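Local structure of diaminopimelate decarboxylase (Psychromonas ingrahamii, 4XG1) at residues S64-L69 and V90-G95; I110-A115 and Y132-V137; I151-D156 and D216-L221; L286-E291 and L368-T373; R387-E392 and I402-E407. The protein probably catalyses the pyridoxal phosphate-dependent decarboxylation of meso-diaminopimelate to L-lysine, the last step of lysine biosynthesis by the diaminopimelate pathway. All blocks are in the same frame, centred on the assembly; numbering follows the deposited sequence.

Contact 1 of 5, residues S64-L69 and V90-G95; sequences SNLAVL and VIQAGG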
# COMPACT_ATOMS: atom_id res chain seq x y z
N SER B 64 -11.16 3.94 -7.86
CA SER B 64 -11.57 3.09 -8.95
C SER B 64 -12.84 2.32 -8.63
O SER B 64 -13.24 1.40 -9.37
CB SER B 64 -10.43 2.10 -9.25
OG SER B 64 -9.19 2.75 -9.15
N ASN B 65 -13.51 2.71 -7.56
CA ASN B 65 -14.72 2.02 -7.20
C ASN B 65 -15.76 2.04 -8.33
O ASN B 65 -15.95 3.06 -8.95
CB ASN B 65 -15.30 2.64 -5.96
CG ASN B 65 -16.59 1.97 -5.54
OD1 ASN B 65 -17.67 2.35 -5.98
ND2 ASN B 65 -16.48 0.95 -4.72
N LEU B 66 -16.44 0.91 -8.55
CA LEU B 66 -17.36 0.78 -9.67
C LEU B 66 -18.52 1.84 -9.64
O LEU B 66 -18.88 2.36 -10.66
CB LEU B 66 -17.98 -0.59 -9.71
CG LEU B 66 -17.07 -1.77 -9.96
CD1 LEU B 66 -17.92 -3.02 -10.15
CD2 LEU B 66 -16.20 -1.58 -11.15
N ALA B 67 -19.05 2.13 -8.48
CA ALA B 67 -20.12 3.07 -8.36
C ALA B 67 -19.61 4.43 -8.71
O ALA B 67 -20.29 5.19 -9.36
CB ALA B 67 -20.71 3.09 -6.95
N VAL B 68 -18.40 4.74 -8.26
CA VAL B 68 -17.80 6.03 -8.53
C VAL B 68 -17.59 6.17 -10.02
O VAL B 68 -17.85 7.21 -10.60
CB VAL B 68 -16.48 6.16 -7.80
CG1 VAL B 68 -15.69 7.39 -8.28
CG2 VAL B 68 -16.75 6.29 -6.31
N LEU B 69 -17.09 5.15 -10.65
CA LEU B 69 -16.80 5.22 -12.05
C LEU B 69 -18.10 5.42 -12.77
O LEU B 69 -18.17 6.11 -13.78
CB LEU B 69 -16.13 3.94 -12.54
CG LEU B 69 -14.70 3.77 -12.03
CD1 LEU B 69 -14.03 2.56 -12.67
CD2 LEU B 69 -13.87 5.03 -12.25
N VAL B 90 -13.61 0.08 -15.73
CA VAL B 90 -14.38 1.08 -16.45
C VAL B 90 -15.48 0.48 -17.34
O VAL B 90 -16.59 0.98 -17.38
CB VAL B 90 -13.46 1.94 -17.30
CG1 VAL B 90 -14.28 2.72 -18.34
CG2 VAL B 90 -12.71 2.92 -16.42
N ILE B 91 -15.17 -0.59 -18.04
CA ILE B 91 -16.18 -1.26 -18.82
C ILE B 91 -17.26 -1.81 -17.94
O ILE B 91 -18.45 -1.63 -18.21
CB ILE B 91 -15.59 -2.40 -19.63
CG1 ILE B 91 -14.74 -1.83 -20.78
CG2 ILE B 91 -16.71 -3.26 -20.20
CD1 ILE B 91 -13.80 -2.83 -21.40
N GLN B 92 -16.85 -2.46 -16.85
CA GLN B 92 -17.80 -3.00 -15.91
C GLN B 92 -18.77 -1.92 -15.46
O GLN B 92 -19.94 -2.18 -15.32
CB GLN B 92 -17.05 -3.61 -14.71
CG GLN B 92 -17.92 -4.53 -13.90
CD GLN B 92 -18.40 -5.73 -14.66
OE1 GLN B 92 -19.60 -6.01 -14.67
NE2 GLN B 92 -17.49 -6.43 -15.31
N ALA B 93 -18.26 -0.73 -15.16
CA ALA B 93 -19.09 0.35 -14.64
C ALA B 93 -19.92 1.04 -15.71
O ALA B 93 -20.66 1.97 -15.39
CB ALA B 93 -18.22 1.36 -13.93
N GLY B 94 -19.81 0.57 -16.94
CA GLY B 94 -20.57 1.13 -18.04
C GLY B 94 -19.94 2.35 -18.70
O GLY B 94 -20.65 3.14 -19.35
N GLY B 95 -18.63 2.49 -18.55
CA GLY B 95 -17.92 3.58 -19.18
C GLY B 95 -17.67 3.30 -20.64
O GLY B 95 -17.55 2.14 -21.06
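Leu69 and Ala93 meet methylene to methyl, Leu69 CB lying 3.6 Å from Ala93 CB, where the start of helix 66-74 packs on the end of helix 84-92. Further out on the same leucine, the CG sits beside the backbone N (chi1 -71°); the side chains of Leu69 and Val90 cross at about a right angle, with Leu69 CD1 4.0 Å from Val90 CG2. Leu66 CD1 comes as near to Gln92 CG, at 4.0 Å, on the aliphatic part of the glutamine, whose chain then bends at chi2 (63°). Ala93 CB also rests against a polar atom, 3.5 Å from Leu66 O, where the backbones come closest, Leu66 CA 5.3 Å from Ala93 CA.

Hydrogen bonds cap each helix end, and one joins the two: Ala93 O accepts from Asn70 ND2, on helix 66-74. Asn65 is the N-cap of that helix: its OD1 accepts from Ala67 N at 2.9 Å, the donor standing above the carbonyl plane, and more weakly from Val68 N. Its ND2 is held by Val403 O. On the other side Gly94, at positive phi (85°), ends its helix in a Schellman motif, with Gly95 N bonded to Val90 O at 2.8 Å and Gly94 N to Ile91 O.

Leu69 and Val90 both touch Phe79 of the intervening strand 78-81, while Glu416 of the second subunit accepts from Leu66 N. Two successive helices packed side by side over the strand that links them are characteristic of the outer layer of the TIM barrel that binds pyridoxal phosphate.

Contact 2 of 5, residues I110-A115 and Y132-V137; sequences IEISAA and YRINSV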
# COMPACT_ATOMS: atom_id res chain seq x y z
N ILE B 110 -0.32 -7.99 -23.30
CA ILE B 110 -1.65 -8.42 -22.92
C ILE B 110 -2.59 -7.23 -22.68
O ILE B 110 -3.73 -7.22 -23.16
CB ILE B 110 -1.63 -9.34 -21.69
CG1 ILE B 110 -0.99 -10.68 -22.09
CG2 ILE B 110 -3.04 -9.58 -21.15
CD1 ILE B 110 -0.85 -11.68 -20.96
N GLU B 111 -2.11 -6.23 -21.96
CA GLU B 111 -2.91 -5.04 -21.72
C GLU B 111 -3.13 -4.29 -23.01
O GLU B 111 -4.19 -3.74 -23.23
CB GLU B 111 -2.22 -4.11 -20.69
CG GLU B 111 -2.02 -4.73 -19.32
CD GLU B 111 -1.38 -3.77 -18.31
OE1 GLU B 111 -0.17 -3.49 -18.46
OE2 GLU B 111 -2.08 -3.33 -17.37
N ILE B 112 -2.12 -4.20 -23.84
CA ILE B 112 -2.25 -3.42 -25.08
C ILE B 112 -3.24 -4.07 -26.05
O ILE B 112 -4.10 -3.41 -26.63
CB ILE B 112 -0.92 -3.27 -25.79
CG1 ILE B 112 0.01 -2.36 -24.97
CG2 ILE B 112 -1.13 -2.64 -27.15
CD1 ILE B 112 1.48 -2.69 -25.16
N SER B 113 -3.14 -5.39 -26.17
CA SER B 113 -4.13 -6.17 -26.87
C SER B 113 -5.56 -5.96 -26.36
O SER B 113 -6.48 -5.73 -27.13
CB SER B 113 -3.77 -7.63 -26.76
OG SER B 113 -4.66 -8.37 -27.56
N ALA B 114 -5.74 -6.00 -25.05
CA ALA B 114 -7.08 -5.87 -24.53
C ALA B 114 -7.64 -4.51 -24.84
O ALA B 114 -8.84 -4.36 -25.15
CB ALA B 114 -7.12 -6.12 -23.04
N ALA B 115 -6.79 -3.51 -24.76
CA ALA B 115 -7.22 -2.12 -24.96
C ALA B 115 -7.52 -1.86 -26.44
O ALA B 115 -8.47 -1.14 -26.79
CB ALA B 115 -6.15 -1.18 -24.47
N TYR B 132 7.37 0.32 -30.20
CA TYR B 132 7.59 -0.90 -30.98
C TYR B 132 6.66 -1.98 -30.50
O TYR B 132 6.16 -2.77 -31.29
CB TYR B 132 9.07 -1.35 -30.92
CG TYR B 132 10.01 -0.38 -31.65
CD1 TYR B 132 9.86 -0.13 -33.02
CD2 TYR B 132 11.03 0.30 -30.97
CE1 TYR B 132 10.68 0.77 -33.69
CE2 TYR B 132 11.86 1.20 -31.63
CZ TYR B 132 11.68 1.43 -32.99
OH TYR B 132 12.49 2.30 -33.66
N ARG B 133 6.44 -2.04 -29.19
CA ARG B 133 5.62 -3.08 -28.63
C ARG B 133 4.18 -2.90 -29.10
O ARG B 133 3.52 -3.85 -29.48
CB ARG B 133 5.69 -3.06 -27.11
CG ARG B 133 4.74 -4.08 -26.50
CD ARG B 133 4.87 -4.17 -24.99
NE ARG B 133 6.08 -4.86 -24.60
CZ ARG B 133 6.40 -5.14 -23.35
NH1 ARG B 133 5.62 -4.77 -22.37
NH2 ARG B 133 7.51 -5.79 -23.09
N ILE B 134 3.71 -1.66 -29.09
CA ILE B 134 2.35 -1.41 -29.44
C ILE B 134 2.18 -1.77 -30.90
O ILE B 134 1.28 -2.54 -31.25
CB ILE B 134 1.96 0.05 -29.22
CG1 ILE B 134 1.93 0.33 -27.71
CG2 ILE B 134 0.60 0.35 -29.83
CD1 ILE B 134 1.61 1.76 -27.34
N ASN B 135 3.04 -1.20 -31.73
CA ASN B 135 3.00 -1.43 -33.16
C ASN B 135 3.02 -2.92 -33.44
O ASN B 135 2.28 -3.41 -34.32
CB ASN B 135 4.18 -0.77 -33.83
CG ASN B 135 4.15 -0.92 -35.34
OD1 ASN B 135 3.35 -0.27 -36.03
ND2 ASN B 135 5.00 -1.78 -35.86
N SER B 136 3.86 -3.64 -32.71
CA SER B 136 3.98 -5.07 -32.87
C SER B 136 2.68 -5.82 -32.55
O SER B 136 2.29 -6.75 -33.27
CB SER B 136 5.10 -5.56 -31.98
OG SER B 136 5.18 -6.97 -31.98
N VAL B 137 1.98 -5.40 -31.50
CA VAL B 137 0.71 -6.02 -31.12
C VAL B 137 -0.44 -5.60 -32.06
O VAL B 137 -1.29 -6.41 -32.41
CB VAL B 137 0.35 -5.68 -29.64
CG1 VAL B 137 -1.12 -5.94 -29.33
CG2 VAL B 137 1.24 -6.47 -28.70
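Arg133 brings the one flat group among the side chains that meet here, and it is the stem below the guanidinium, not the group itself, that Ile112 touches: Ile112 CD1 lies 3.7 Å from Arg133 CD and 3.8 Å from Arg133 CG, the two side chains crossing at about a right angle. That CG is anti to the backbone N (chi1 176°). The guanidinium is engaged beyond these two helices, where NH1 donates to Lys107 O and forms a salt bridge with Glu291 of the second subunit, whose Phe292 also packs on Arg133.

Ile112 carries most of the contact. Its CD1 also meets Ile134 CG1 at 4.0 Å, while its other branch, CG2, leans obliquely on Val137 CG1 at 4.0 Å. Helices 109-117 and 128-140 are consecutive helices on the outside of the TIM barrel, their segments approaching to 9.7 Å between axes and crossing at -53°. Strand 122-125 lies between them in the chain, and its Phe123 touches both Ile112 and Ile134 from the barrel side.

Val137 also reaches the next residue of the first helix, over its backbone. With CG1 anti to the backbone N (chi1 163°), that methyl stands 3.8 Å from Ser113 N and 4.1 Å from Ser113 CB. The hydroxyl of Ser113 is bonded to Gln117 OE1, one turn further on in its own helix.

Contact 3 of 5, residues I151-D156 and D216-L221; sequences INPNID and DKLLIL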
# COMPACT_ATOMS: atom_id res chain seq x y z
N ILE B 151 5.09 13.86 -23.29
CA ILE B 151 6.19 14.74 -23.47
C ILE B 151 6.46 15.47 -22.18
O ILE B 151 5.55 15.83 -21.44
CB ILE B 151 5.86 15.80 -24.54
CG1 ILE B 151 5.66 15.15 -25.89
CG2 ILE B 151 6.94 16.88 -24.62
CD1 ILE B 151 6.85 14.31 -26.32
N ASN B 152 7.74 15.62 -21.91
CA ASN B 152 8.21 16.39 -20.80
C ASN B 152 8.70 17.73 -21.31
O ASN B 152 9.85 17.85 -21.77
CB ASN B 152 9.34 15.64 -20.06
CG ASN B 152 8.93 14.24 -19.65
OD1 ASN B 152 7.76 13.94 -19.56
ND2 ASN B 152 9.91 13.39 -19.38
N PRO B 153 7.85 18.75 -21.18
CA PRO B 153 8.33 20.07 -21.52
C PRO B 153 9.48 20.57 -20.66
O PRO B 153 9.70 20.13 -19.54
CB PRO B 153 7.12 20.96 -21.33
CG PRO B 153 6.06 20.13 -20.67
CD PRO B 153 6.63 18.80 -20.34
N ASN B 154 10.14 21.58 -21.18
CA ASN B 154 11.30 22.16 -20.60
C ASN B 154 10.70 23.31 -19.83
O ASN B 154 10.76 24.47 -20.25
CB ASN B 154 12.24 22.68 -21.70
CG ASN B 154 11.50 23.48 -22.80
OD1 ASN B 154 11.56 24.71 -22.77
ND2 ASN B 154 10.81 22.81 -23.75
N ILE B 155 10.06 22.97 -18.72
CA ILE B 155 9.61 23.97 -17.78
C ILE B 155 10.86 24.67 -17.19
O ILE B 155 11.88 24.03 -16.92
CB ILE B 155 8.78 23.30 -16.68
CG1 ILE B 155 7.50 22.68 -17.31
CG2 ILE B 155 8.49 24.24 -15.50
CD1 ILE B 155 6.73 23.53 -18.32
N ASP B 156 10.77 25.99 -17.03
CA ASP B 156 11.80 26.80 -16.40
C ASP B 156 12.02 26.50 -14.90
O ASP B 156 11.13 26.73 -14.04
CB ASP B 156 11.45 28.26 -16.62
CG ASP B 156 12.43 29.21 -15.97
OD1 ASP B 156 13.66 29.03 -16.13
OD2 ASP B 156 11.95 30.14 -15.30
N ASP B 216 2.03 26.15 -23.38
CA ASP B 216 2.84 26.93 -24.33
C ASP B 216 3.83 26.07 -25.08
O ASP B 216 3.85 26.07 -26.30
CB ASP B 216 3.56 28.07 -23.60
CG ASP B 216 2.60 29.18 -23.12
OD1 ASP B 216 1.41 29.15 -23.52
OD2 ASP B 216 3.02 30.06 -22.33
N LYS B 217 4.65 25.31 -24.38
CA LYS B 217 5.74 24.57 -25.04
C LYS B 217 5.25 23.44 -25.83
O LYS B 217 5.93 22.98 -26.76
CB LYS B 217 6.72 24.05 -24.02
CG LYS B 217 6.98 25.15 -23.00
CD LYS B 217 8.37 25.67 -23.15
CE LYS B 217 8.68 26.44 -21.90
NZ LYS B 217 10.08 26.89 -21.91
N LEU B 218 4.09 22.92 -25.47
CA LEU B 218 3.49 21.85 -26.24
C LEU B 218 2.80 22.38 -27.53
O LEU B 218 2.84 21.70 -28.56
CB LEU B 218 2.50 21.04 -25.39
CG LEU B 218 3.09 20.29 -24.19
CD1 LEU B 218 1.99 19.71 -23.32
CD2 LEU B 218 4.07 19.21 -24.57
N LEU B 219 2.23 23.58 -27.46
CA LEU B 219 1.68 24.23 -28.66
C LEU B 219 2.76 24.52 -29.68
O LEU B 219 2.66 24.14 -30.84
CB LEU B 219 0.95 25.51 -28.32
CG LEU B 219 -0.29 25.29 -27.45
CD1 LEU B 219 -0.93 26.61 -27.05
CD2 LEU B 219 -1.30 24.41 -28.17
N ILE B 220 3.85 25.12 -29.21
CA ILE B 220 5.05 25.28 -30.02
C ILE B 220 5.39 23.97 -30.69
O ILE B 220 5.66 23.93 -31.91
CB ILE B 220 6.24 25.77 -29.16
CG1 ILE B 220 6.06 27.23 -28.81
CG2 ILE B 220 7.58 25.56 -29.87
CD1 ILE B 220 6.89 27.66 -27.61
N LEU B 221 5.43 22.90 -29.91
CA LEU B 221 5.80 21.58 -30.46
C LEU B 221 4.78 21.09 -31.49
O LEU B 221 5.15 20.42 -32.46
CB LEU B 221 5.91 20.52 -29.35
CG LEU B 221 5.97 19.05 -29.80
CD1 LEU B 221 7.21 18.79 -30.64
CD2 LEU B 221 5.96 18.08 -28.62
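Ile151 and Leu218 form the apolar centre, their side chains antiparallel and alongside, with Ile151 CG2 3.7 Å from Leu218 CD2. Ile151 CG1 meets a second leucine of helix 209-227, at 4.0 Å from Leu221 CD2. Ala179 of helix 179-188 touches both Ile151 and Leu221. Outward from this centre, where strand 145-152 gives way to loop, Pro153 sets its CB 4.1 Å from Lys217 CB.

The polar edge belongs to Lys217 and Asn154. The lysine chain bends at chi2 (-111°), which places CD 3.4 Å from Asn154 OD1. NZ then donates twice to the same residue, to Asn154 OD1 at 2.8 Å, from above the amide carbonyl plane, and to Asn154 O at 3.0 Å, tilted 21° from the carbonyl plane. Asn154 is the centre of an inverse gamma turn.

Helix 209-227 follows strand 192-198, the parallel neighbour of strand 145-152, so the contact joins wall and outer helix of the TIM barrel. Chemically, the ammonium is gripped by two neutral carbonyl oxygens, whose dipoles would be expected to favour its charged form, and this clasp ties the turn beyond the strand to the helix.

Contact 4 of 5, residues L286-E291 and L368-T373; sequences LVTKVE and LVIRST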
# COMPACT_ATOMS: atom_id res chain seq x y z
N LEU B 286 -12.89 9.22 5.74
CA LEU B 286 -12.71 7.93 6.38
C LEU B 286 -13.06 8.05 7.84
O LEU B 286 -12.47 8.86 8.58
CB LEU B 286 -11.27 7.48 6.26
CG LEU B 286 -10.87 6.19 7.02
CD1 LEU B 286 -11.67 5.01 6.53
CD2 LEU B 286 -9.38 5.90 6.86
N VAL B 287 -14.03 7.25 8.27
CA VAL B 287 -14.53 7.31 9.64
C VAL B 287 -13.92 6.19 10.45
O VAL B 287 -13.83 5.06 9.96
CB VAL B 287 -16.05 7.14 9.68
CG1 VAL B 287 -16.56 7.41 11.09
CG2 VAL B 287 -16.71 8.05 8.67
N THR B 288 -13.53 6.50 11.68
CA THR B 288 -12.88 5.52 12.50
C THR B 288 -13.28 5.73 13.95
O THR B 288 -13.66 6.81 14.36
CB THR B 288 -11.36 5.61 12.34
OG1 THR B 288 -10.71 4.63 13.17
CG2 THR B 288 -10.87 6.98 12.71
N LYS B 289 -13.17 4.68 14.75
CA LYS B 289 -13.59 4.70 16.13
C LYS B 289 -12.36 4.70 17.04
O LYS B 289 -11.38 3.96 16.79
CB LYS B 289 -14.42 3.47 16.40
CG LYS B 289 -14.90 3.29 17.84
CD LYS B 289 -15.63 1.95 17.99
CE LYS B 289 -15.21 1.24 19.28
NZ LYS B 289 -15.16 -0.23 19.10
N VAL B 290 -12.39 5.53 18.07
CA VAL B 290 -11.32 5.56 19.06
C VAL B 290 -11.47 4.33 19.94
O VAL B 290 -12.54 4.11 20.54
CB VAL B 290 -11.43 6.82 19.96
CG1 VAL B 290 -10.35 6.83 21.02
CG2 VAL B 290 -11.33 8.09 19.11
N GLU B 291 -10.42 3.54 20.04
CA GLU B 291 -10.46 2.38 20.89
C GLU B 291 -9.93 2.77 22.26
O GLU B 291 -10.64 2.65 23.26
CB GLU B 291 -9.62 1.25 20.31
CG GLU B 291 -10.02 0.83 18.90
CD GLU B 291 -11.14 -0.20 18.86
OE1 GLU B 291 -11.85 -0.40 19.88
OE2 GLU B 291 -11.33 -0.78 17.78
N LEU B 368 -14.10 9.48 14.87
CA LEU B 368 -13.40 10.57 14.19
C LEU B 368 -13.49 10.42 12.69
O LEU B 368 -13.67 9.35 12.17
CB LEU B 368 -11.94 10.59 14.58
CG LEU B 368 -11.66 10.87 16.04
CD1 LEU B 368 -10.19 10.72 16.35
CD2 LEU B 368 -12.11 12.28 16.33
N VAL B 369 -13.39 11.54 12.01
CA VAL B 369 -13.56 11.61 10.57
C VAL B 369 -12.26 12.18 10.05
O VAL B 369 -11.81 13.23 10.50
CB VAL B 369 -14.74 12.53 10.21
CG1 VAL B 369 -14.71 12.94 8.76
CG2 VAL B 369 -16.05 11.85 10.54
N ILE B 370 -11.65 11.47 9.09
CA ILE B 370 -10.43 11.91 8.44
C ILE B 370 -10.87 12.44 7.13
O ILE B 370 -11.48 11.71 6.33
CB ILE B 370 -9.48 10.74 8.23
CG1 ILE B 370 -9.25 10.10 9.59
CG2 ILE B 370 -8.16 11.18 7.65
CD1 ILE B 370 -8.80 8.68 9.49
N ARG B 371 -10.59 13.72 6.90
CA ARG B 371 -11.07 14.35 5.69
C ARG B 371 -10.13 14.16 4.52
O ARG B 371 -8.96 13.86 4.71
CB ARG B 371 -11.33 15.81 5.94
CG ARG B 371 -12.54 16.06 6.82
CD ARG B 371 -13.00 17.52 6.83
NE ARG B 371 -12.73 18.21 5.57
CZ ARG B 371 -13.52 18.24 4.49
NH1 ARG B 371 -14.70 17.60 4.47
NH2 ARG B 371 -13.10 18.89 3.39
N SER B 372 -10.66 14.32 3.33
CA SER B 372 -9.88 14.42 2.12
C SER B 372 -9.26 13.11 1.75
O SER B 372 -8.09 13.05 1.32
CB SER B 372 -8.78 15.48 2.26
OG SER B 372 -9.28 16.66 2.86
N THR B 373 -10.02 12.05 1.89
CA THR B 373 -9.51 10.72 1.69
C THR B 373 -10.20 10.04 0.51
O THR B 373 -10.10 8.83 0.34
CB THR B 373 -9.69 9.86 2.94
OG1 THR B 373 -11.07 9.77 3.24
CG2 THR B 373 -8.94 10.42 4.09
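Leu286 overlaps Ile370 alongside, the two side chains extending in one direction, and its CD2 rests 3.9 Å from Ile370 CD1. Anti to the backbone N (chi1 174°), the CG of Leu286 comes near that same methyl. Thr288 continues this face of the sheet: its CG2 approaches Ile370 CD1 at 4.2 Å. Its hydroxyl is used elsewhere, hydrogen-bonded to Asp305 OD1. On the opposite face Val287 and Val369 make a lighter pair, CG2 to CG2 at 4.3 Å. Beyond the last paired residues, Val290 CG2 reaches over to Leu368 CD1 at 4.0 Å.

The backbones run antiparallel, with four hydrogen bonds in two reciprocal pairs. Leu286 with Ile370, and Thr288 with Leu368, are hydrogen-bonded pairs; Val287 with Val369, between them, is a non-hydrogen-bonded pair. In the first, Leu286 N donates to Ile370 O at 2.9 Å and Ile370 N returns the bond to Leu286 O. In the second, Leu368 N meets Thr288 O at 2.8 Å, nearly along the C=O axis. A CA-H...O contact from Val287 CA to Leu368 O, 3.4 Å, supplements them.

Strand 284-294 is central to the mixed beta-sheet that accompanies the barrel, as in other class-II decarboxylases of this fold. Its further partners are strands 30-34 and 300-304, while strand 367-371 pairs on its other side with strand 323-325. Val19 and Val23 of helix 19-26 touch Val287, Tyr31 of strand 30-34 touches Leu286 and Thr373, and Ile323 and Ile324 lie against Leu368 and Val369.

Contact 5 of 5, residues R387-E392 and I402-E407; sequences RCRAAE and IVRERE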
# COMPACT_ATOMS: atom_id res chain seq x y z
N ARG B 387 -5.62 -7.41 8.19
CA ARG B 387 -6.80 -6.60 8.45
C ARG B 387 -7.64 -6.60 7.19
O ARG B 387 -7.12 -6.55 6.10
CB ARG B 387 -6.39 -5.17 8.78
CG ARG B 387 -5.68 -5.08 10.10
CD ARG B 387 -4.99 -3.76 10.34
NE ARG B 387 -5.89 -2.63 10.10
CZ ARG B 387 -6.82 -2.19 10.92
NH1 ARG B 387 -7.00 -2.79 12.09
NH2 ARG B 387 -7.60 -1.18 10.55
N CYS B 388 -8.94 -6.69 7.35
CA CYS B 388 -9.88 -6.65 6.23
C CYS B 388 -10.04 -5.23 5.71
O CYS B 388 -10.11 -4.31 6.49
CB CYS B 388 -11.24 -7.15 6.70
SG CYS B 388 -11.19 -8.89 7.07
N ARG B 389 -10.12 -5.08 4.41
CA ARG B 389 -10.34 -3.79 3.85
C ARG B 389 -11.72 -3.24 4.22
O ARG B 389 -12.70 -3.99 4.33
CB ARG B 389 -10.14 -3.75 2.31
CG ARG B 389 -8.68 -3.55 1.98
CD ARG B 389 -8.38 -3.32 0.52
NE ARG B 389 -8.27 -4.59 -0.20
CZ ARG B 389 -7.43 -4.84 -1.19
NH1 ARG B 389 -7.46 -6.04 -1.71
NH2 ARG B 389 -6.56 -3.95 -1.64
N ALA B 390 -11.73 -1.94 4.39
CA ALA B 390 -12.87 -1.19 4.84
C ALA B 390 -14.02 -1.24 3.88
O ALA B 390 -13.87 -1.48 2.70
CB ALA B 390 -12.46 0.26 5.02
N ALA B 391 -15.19 -1.01 4.44
CA ALA B 391 -16.39 -0.85 3.64
C ALA B 391 -16.34 0.51 3.03
O ALA B 391 -15.77 1.41 3.61
CB ALA B 391 -17.64 -1.01 4.50
N GLU B 392 -16.93 0.66 1.86
CA GLU B 392 -17.05 1.93 1.22
C GLU B 392 -18.51 2.17 0.93
O GLU B 392 -19.20 1.30 0.40
CB GLU B 392 -16.24 1.96 -0.08
CG GLU B 392 -14.76 1.97 0.12
CD GLU B 392 -14.00 1.74 -1.15
OE1 GLU B 392 -13.49 0.62 -1.34
OE2 GLU B 392 -13.90 2.65 -1.99
N ILE B 402 -24.02 0.76 0.01
CA ILE B 402 -22.75 0.10 0.21
C ILE B 402 -22.23 -0.19 -1.16
O ILE B 402 -22.78 -1.05 -1.85
CB ILE B 402 -22.87 -1.20 1.01
CG1 ILE B 402 -23.27 -0.89 2.46
CG2 ILE B 402 -21.54 -1.92 1.01
CD1 ILE B 402 -23.59 -2.10 3.31
N VAL B 403 -21.16 0.51 -1.55
CA VAL B 403 -20.57 0.34 -2.87
C VAL B 403 -19.30 -0.52 -2.84
O VAL B 403 -18.78 -0.92 -3.87
CB VAL B 403 -20.28 1.71 -3.54
CG1 VAL B 403 -21.60 2.40 -3.88
CG2 VAL B 403 -19.42 2.62 -2.68
N ARG B 404 -18.79 -0.78 -1.66
CA ARG B 404 -17.86 -1.90 -1.50
C ARG B 404 -17.98 -2.52 -0.12
O ARG B 404 -17.78 -1.88 0.90
CB ARG B 404 -16.43 -1.47 -1.75
CG ARG B 404 -15.45 -2.60 -1.49
CD ARG B 404 -14.14 -2.49 -2.24
NE ARG B 404 -13.29 -3.61 -1.83
CZ ARG B 404 -12.64 -4.45 -2.65
NH1 ARG B 404 -12.65 -4.34 -3.94
NH2 ARG B 404 -11.92 -5.39 -2.12
N GLU B 405 -18.35 -3.78 -0.10
CA GLU B 405 -18.53 -4.50 1.14
C GLU B 405 -17.20 -4.66 1.85
O GLU B 405 -16.14 -4.95 1.22
CB GLU B 405 -19.12 -5.85 0.88
CG GLU B 405 -20.56 -5.82 0.39
CD GLU B 405 -20.89 -7.08 -0.45
OE1 GLU B 405 -20.16 -8.12 -0.37
OE2 GLU B 405 -21.87 -7.03 -1.23
N ARG B 406 -17.26 -4.50 3.18
CA ARG B 406 -16.13 -4.86 4.01
C ARG B 406 -15.66 -6.29 3.62
O ARG B 406 -16.49 -7.21 3.47
CB ARG B 406 -16.54 -4.81 5.48
CG ARG B 406 -15.37 -4.93 6.42
CD ARG B 406 -15.71 -4.82 7.87
NE ARG B 406 -16.55 -3.65 8.08
CZ ARG B 406 -16.09 -2.41 8.17
NH1 ARG B 406 -14.79 -2.13 8.08
NH2 ARG B 406 -16.94 -1.45 8.41
N GLU B 407 -14.37 -6.50 3.50
CA GLU B 407 -13.89 -7.88 3.31
C GLU B 407 -14.15 -8.74 4.54
O GLU B 407 -14.15 -8.25 5.66
CB GLU B 407 -12.41 -7.89 3.02
CG GLU B 407 -12.08 -7.22 1.72
CD GLU B 407 -10.61 -7.05 1.49
OE1 GLU B 407 -9.78 -7.13 2.44
OE2 GLU B 407 -10.26 -6.86 0.29
O HOH W 1 -12.18 -3.98 8.12
O HOH W 2 -13.67 -3.92 1.10
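Arg389 and Glu407 are brought together by a bend in one chain and an extended run in the other: chi3 of -84° places NE of the arginine, while Glu407 stays straight at chi2 (172°). They lie at the open end of the beta hairpin of strands 391-396 and 399-404. Glu407 uses both oxygens, each met from above the carboxylate plane: OE1 takes Arg389 N at 2.9 Å and OE2 forms a salt bridge with Arg389 NE at 3.1 Å. Arg404 NH2 adds a weak bond to Glu407 OE2, whose negative charge would be expected to offset the repulsion between the two arginines. Glu407 OE1 also accepts from Asn383 of its own chain. In the second subunit Arg389 reaches Asn383 and Arg404 reaches Glu416.

A classic beta bulge faces Glu392: Val403 N (2.9 Å) and Arg404 N (3.0 Å) both donate to Glu392 O from the same face of its plane, while Glu392 N returns a bond to Arg404 O at 2.8 Å. Arg406, whose NH1 also bonds Pro29 O, lays one guanidinium face over Ala391 N, and in its plane sits a water that donates to Cys388 O at 2.7 Å and accepts from Arg406 NH1.

Contacts 1, 2 and 3 belong to the TIM barrel, whereas contacts 4 and 5 lie in the mixed beta-sheet, their centres about 15 Å apart. Contacts 1 and 5, with centres about 17 Å apart, join the two parts directly, Ala67 CB packing on Val403 CG1 beside the Asn65 bond, and both touch the second subunit. Contacts 2 and 4, with centres about 42 Å apart within one chain, are tied across the dimer by the arginine-glutamate salt bridge. The bound pyridoxal-lysine adduct lies about 12 Å from the side chains of Leu69 in contact 1 and Ile151 in contact 3, and about 10 Å from that of Thr373 in contact 4.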